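Local coordinates for YARHG domain-containing protein (Legionella pneumophila subsp. pneumophila, PDB 4G2A) that is of unknown function but may bind a nutrient, and carries a helical YARHG domain beside a large strand-rich part, at residues W248-A259 and K313-K322. Residues are numbered along the deposited sequence; the frame is centred on the assembly and turned at random. Where two conformers were deposited one is given.
Sequences WLNSDDALSKLA and KLLSMINQAK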
loop_
_atom_site.group_PDB
_atom_site.type_symbol
_atom_site.label_atom_id
_atom_site.label_comp_id
_atom_site.label_asym_id
_atom_site.label_seq_id
_atom_site.Cartn_x
_atom_site.Cartn_y
_atom_site.Cartn_z
ATOM N N TRP A 248 -11.790 21.308 9.094
ATOM C CA TRP A 248 -12.191 22.372 10.025
ATOM C C TRP A 248 -11.060 23.350 10.278
ATOM O O TRP A 248 -11.305 24.556 10.397
ATOM C CB TRP A 248 -12.674 21.808 11.375
ATOM C CG TRP A 248 -14.036 21.209 11.314
ATOM C CD1 TRP A 248 -14.354 19.890 11.421
ATOM C CD2 TRP A 248 -15.268 21.902 11.080
ATOM N NE1 TRP A 248 -15.705 19.706 11.220
ATOM C CE2 TRP A 248 -16.292 20.929 11.018
ATOM C CE3 TRP A 248 -15.607 23.256 10.899
ATOM C CZ2 TRP A 248 -17.637 21.271 10.832
ATOM C CZ3 TRP A 248 -16.937 23.588 10.700
ATOM C CH2 TRP A 248 -17.933 22.602 10.661
ATOM N N LEU A 249 -9.820 22.843 10.374
ATOM C CA LEU A 249 -8.684 23.723 10.628
ATOM C C LEU A 249 -8.322 24.542 9.395
ATOM O O LEU A 249 -7.964 25.702 9.550
ATOM C CB LEU A 249 -7.465 22.949 11.153
ATOM C CG LEU A 249 -7.588 22.424 12.589
ATOM C CD1 LEU A 249 -6.569 21.379 12.861
ATOM C CD2 LEU A 249 -7.405 23.524 13.590
ATOM N N ASN A 250 -8.476 23.978 8.188
ATOM C CA ASN A 250 -8.152 24.643 6.921
ATOM C C ASN A 250 -9.292 25.534 6.401
ATOM O O ASN A 250 -9.065 26.335 5.493
ATOM C CB ASN A 250 -7.779 23.615 5.849
ATOM C CG ASN A 250 -6.592 22.745 6.186
ATOM O OD1 ASN A 250 -5.712 23.102 6.973
ATOM N ND2 ASN A 250 -6.529 21.587 5.566
ATOM N N SER A 251 -10.502 25.400 6.987
ATOM C CA SER A 251 -11.700 26.162 6.639
ATOM C C SER A 251 -11.447 27.658 6.780
ATOM O O SER A 251 -10.768 28.087 7.725
ATOM C CB SER A 251 -12.876 25.734 7.511
ATOM O OG SER A 251 -14.095 26.291 7.044
ATOM N N ASP A 252 -11.999 28.433 5.817
ATOM C CA ASP A 252 -11.863 29.893 5.732
ATOM C C ASP A 252 -12.730 30.622 6.775
ATOM O O ASP A 252 -12.284 31.635 7.342
ATOM C CB ASP A 252 -12.201 30.392 4.309
ATOM C CG ASP A 252 -13.566 29.986 3.768
ATOM O OD1 ASP A 252 -13.946 28.801 3.932
ATOM O OD2 ASP A 252 -14.218 30.830 3.115
ATOM N N ASP A 253 -13.964 30.107 7.030
ATOM C CA ASP A 253 -14.929 30.657 7.983
ATOM C C ASP A 253 -15.136 29.672 9.161
ATOM O O ASP A 253 -16.268 29.479 9.616
ATOM C CB ASP A 253 -16.263 30.952 7.250
ATOM C CG ASP A 253 -16.916 29.747 6.576
ATOM O OD1 ASP A 253 -16.267 29.127 5.705
ATOM O OD2 ASP A 253 -18.079 29.441 6.910
ATOM N N ALA A 254 -14.047 29.049 9.651
ATOM C CA ALA A 254 -14.048 28.034 10.700
ATOM C C ALA A 254 -14.961 28.343 11.898
ATOM O O ALA A 254 -15.759 27.476 12.245
ATOM C CB ALA A 254 -12.636 27.761 11.179
ATOM N N LEU A 255 -14.879 29.543 12.513
ATOM C CA LEU A 255 -15.705 29.850 13.697
ATOM C C LEU A 255 -17.187 29.987 13.351
ATOM O O LEU A 255 -18.023 29.463 14.089
ATOM C CB LEU A 255 -15.200 31.094 14.435
ATOM C CG LEU A 255 -13.794 30.958 15.050
ATOM C CD1 LEU A 255 -13.424 32.170 15.853
ATOM C CD2 LEU A 255 -13.661 29.689 15.880
ATOM N N SER A 256 -17.501 30.625 12.203
ATOM C CA SER A 256 -18.863 30.796 11.684
ATOM C C SER A 256 -19.468 29.446 11.292
ATOM O O SER A 256 -20.620 29.177 11.620
ATOM C CB SER A 256 -18.861 31.732 10.475
ATOM O OG SER A 256 -18.184 32.949 10.752
ATOM N N LYS A 257 -18.675 28.597 10.607
ATOM C CA LYS A 257 -19.051 27.258 10.151
ATOM C C LYS A 257 -19.270 26.307 11.363
ATOM O O LYS A 257 -20.249 25.554 11.354
ATOM C CB LYS A 257 -17.982 26.713 9.184
ATOM C CG LYS A 257 -18.507 25.759 8.128
ATOM C CD LYS A 257 -17.424 25.412 7.111
ATOM C CE LYS A 257 -17.794 24.231 6.239
ATOM N NZ LYS A 257 -16.797 23.996 5.156
ATOM N N LEU A 258 -18.399 26.367 12.409
ATOM C CA LEU A 258 -18.552 25.525 13.612
ATOM C C LEU A 258 -19.835 25.892 14.396
ATOM O O LEU A 258 -20.490 25.006 14.947
ATOM C CB LEU A 258 -17.335 25.632 14.555
ATOM C CG LEU A 258 -16.048 24.895 14.220
ATOM C CD1 LEU A 258 -14.879 25.464 15.024
ATOM C CD2 LEU A 258 -16.152 23.426 14.516
ATOM N N ALA A 259 -20.182 27.198 14.448
ATOM C CA ALA A 259 -21.386 27.705 15.119
ATOM C C ALA A 259 -22.675 27.208 14.424
ATOM O O ALA A 259 -23.704 27.072 15.087
ATOM C CB ALA A 259 -21.364 29.226 15.157
ATOM N N LYS A 313 -5.743 22.840 18.628
ATOM C CA LYS A 313 -6.203 23.989 17.822
ATOM C C LYS A 313 -7.695 23.867 17.488
ATOM O O LYS A 313 -8.412 24.870 17.554
ATOM C CB LYS A 313 -5.390 24.155 16.525
ATOM C CG LYS A 313 -4.037 24.801 16.718
ATOM C CD LYS A 313 -3.281 24.892 15.396
ATOM C CE LYS A 313 -1.995 25.659 15.562
ATOM N NZ LYS A 313 -1.324 25.900 14.259
ATOM N N LEU A 314 -8.171 22.644 17.160
ATOM C CA LEU A 314 -9.595 22.430 16.872
ATOM C C LEU A 314 -10.440 22.614 18.139
ATOM O O LEU A 314 -11.485 23.281 18.077
ATOM C CB LEU A 314 -9.877 21.076 16.205
ATOM C CG LEU A 314 -11.334 20.838 15.730
ATOM C CD1 LEU A 314 -11.902 22.029 14.947
ATOM C CD2 LEU A 314 -11.423 19.576 14.890
ATOM N N LEU A 315 -9.970 22.093 19.284
ATOM C CA LEU A 315 -10.675 22.266 20.568
ATOM C C LEU A 315 -10.734 23.724 20.970
ATOM O O LEU A 315 -11.740 24.159 21.527
ATOM C CB LEU A 315 -10.028 21.434 21.687
ATOM C CG LEU A 315 -10.282 19.925 21.550
ATOM C CD1 LEU A 315 -9.231 19.120 22.304
ATOM C CD2 LEU A 315 -11.731 19.564 21.942
ATOM N N SER A 316 -9.667 24.492 20.639
ATOM C CA SER A 316 -9.583 25.921 20.923
ATOM C C SER A 316 -10.585 26.688 20.021
ATOM O O SER A 316 -11.235 27.622 20.496
ATOM C CB SER A 316 -8.154 26.425 20.746
ATOM O OG SER A 316 -8.075 27.821 20.990
HETATM N N MSE A 317 -10.739 26.261 18.756
HETATM C CA MSE A 317 -11.685 26.844 17.793
HETATM C C MSE A 317 -13.139 26.608 18.225
HETATM O O MSE A 317 -13.953 27.532 18.174
HETATM C CB MSE A 317 -11.459 26.277 16.395
HETATM C CG MSE A 317 -10.366 26.973 15.611
HETATM SE SE MSE A 317 -10.123 26.062 13.885
HETATM C CE MSE A 317 -9.197 27.500 12.856
ATOM N N ILE A 318 -13.446 25.389 18.708
ATOM C CA ILE A 318 -14.775 25.027 19.206
ATOM C C ILE A 318 -15.116 25.927 20.408
ATOM O O ILE A 318 -16.216 26.485 20.459
ATOM C CB ILE A 318 -14.880 23.500 19.517
ATOM C CG1 ILE A 318 -14.744 22.672 18.233
ATOM C CG2 ILE A 318 -16.180 23.142 20.272
ATOM C CD1 ILE A 318 -14.296 21.203 18.466
ATOM N N ASN A 319 -14.143 26.155 21.302
ATOM C CA ASN A 319 -14.324 27.012 22.471
ATOM C C ASN A 319 -14.670 28.457 22.084
ATOM O O ASN A 319 -15.484 29.091 22.759
ATOM C CB ASN A 319 -13.084 26.984 23.380
ATOM C CG ASN A 319 -13.286 27.719 24.680
ATOM O OD1 ASN A 319 -14.309 27.581 25.360
ATOM N ND2 ASN A 319 -12.334 28.541 25.038
ATOM N N GLN A 320 -14.075 28.954 21.002
ATOM C CA GLN A 320 -14.273 30.307 20.475
ATOM C C GLN A 320 -15.517 30.421 19.605
ATOM O O GLN A 320 -16.101 31.508 19.537
ATOM C CB GLN A 320 -13.055 30.747 19.630
ATOM C CG GLN A 320 -11.748 30.842 20.402
ATOM C CD GLN A 320 -10.599 31.109 19.482
ATOM O OE1 GLN A 320 -10.543 32.130 18.789
ATOM N NE2 GLN A 320 -9.657 30.189 19.453
ATOM N N ALA A 321 -15.884 29.346 18.876
ATOM C CA ALA A 321 -17.049 29.376 17.978
ATOM C C ALA A 321 -18.361 29.603 18.728
ATOM O O ALA A 321 -19.203 30.380 18.264
ATOM C CB ALA A 321 -17.140 28.092 17.189
ATOM N N LYS A 322 -18.520 28.941 19.885
ATOM C CA LYS A 322 -19.733 28.995 20.689
ATOM C C LYS A 322 -19.649 30.081 21.795
ATOM O O LYS A 322 -18.767 30.968 21.711
ATOM C CB LYS A 322 -20.039 27.589 21.265
ATOM C CG LYS A 322 -20.581 26.594 20.205
ATOM C CD LYS A 322 -22.108 26.696 19.987
ATOM C CE LYS A 322 -22.557 26.415 18.568
ATOM N NZ LYS A 322 -22.814 24.970 18.323
ATOM O OXT LYS A 322 -20.547 30.122 22.667
#
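Met317, a selenomethionine, sets CG anti to its carbonyl carbon (chi1 -84°) and runs extended beyond it, which carries its end between the end of helix 236-250 and the start of helix 254-259. There it is a knob in a hole made by Leu249, Ala254, Leu255 and Leu258. Met317 SE lies 3.7 Å from Leu249 CD2, and Met317 CE reaches Ala254 CB at 3.8 Å. Leu258 crosses the Met317 side chain at about a right angle. Its two branches divide the work: Leu258 CD1 touches Met317 CB at 3.8 Å, while Leu258 CD2 meets Ile318 CG1 and also rests over one face of the Trp248 ring, toward its rim. With CG anti to the backbone N (chi1 -174°), Leu314 turns its end toward helix 236-250, where Leu314 CD1 lies 3.7 Å from Trp248 CB. Near the C-terminus the backbones come close, consistent with the small side chain of Ala321; Ala321 CB lies 3.6 Å from Leu258 CB. The axes of helices 254-259 and 313-321 cross at -70° and come within 8.8 Å. Trp248 and Leu258 also touch Leu269, so helix 263-275 packs against the same cluster, within the YARHG domain. The interface centre is apolar; close packing, without hydrogen bonds between the segments, holds the last helix against the other two.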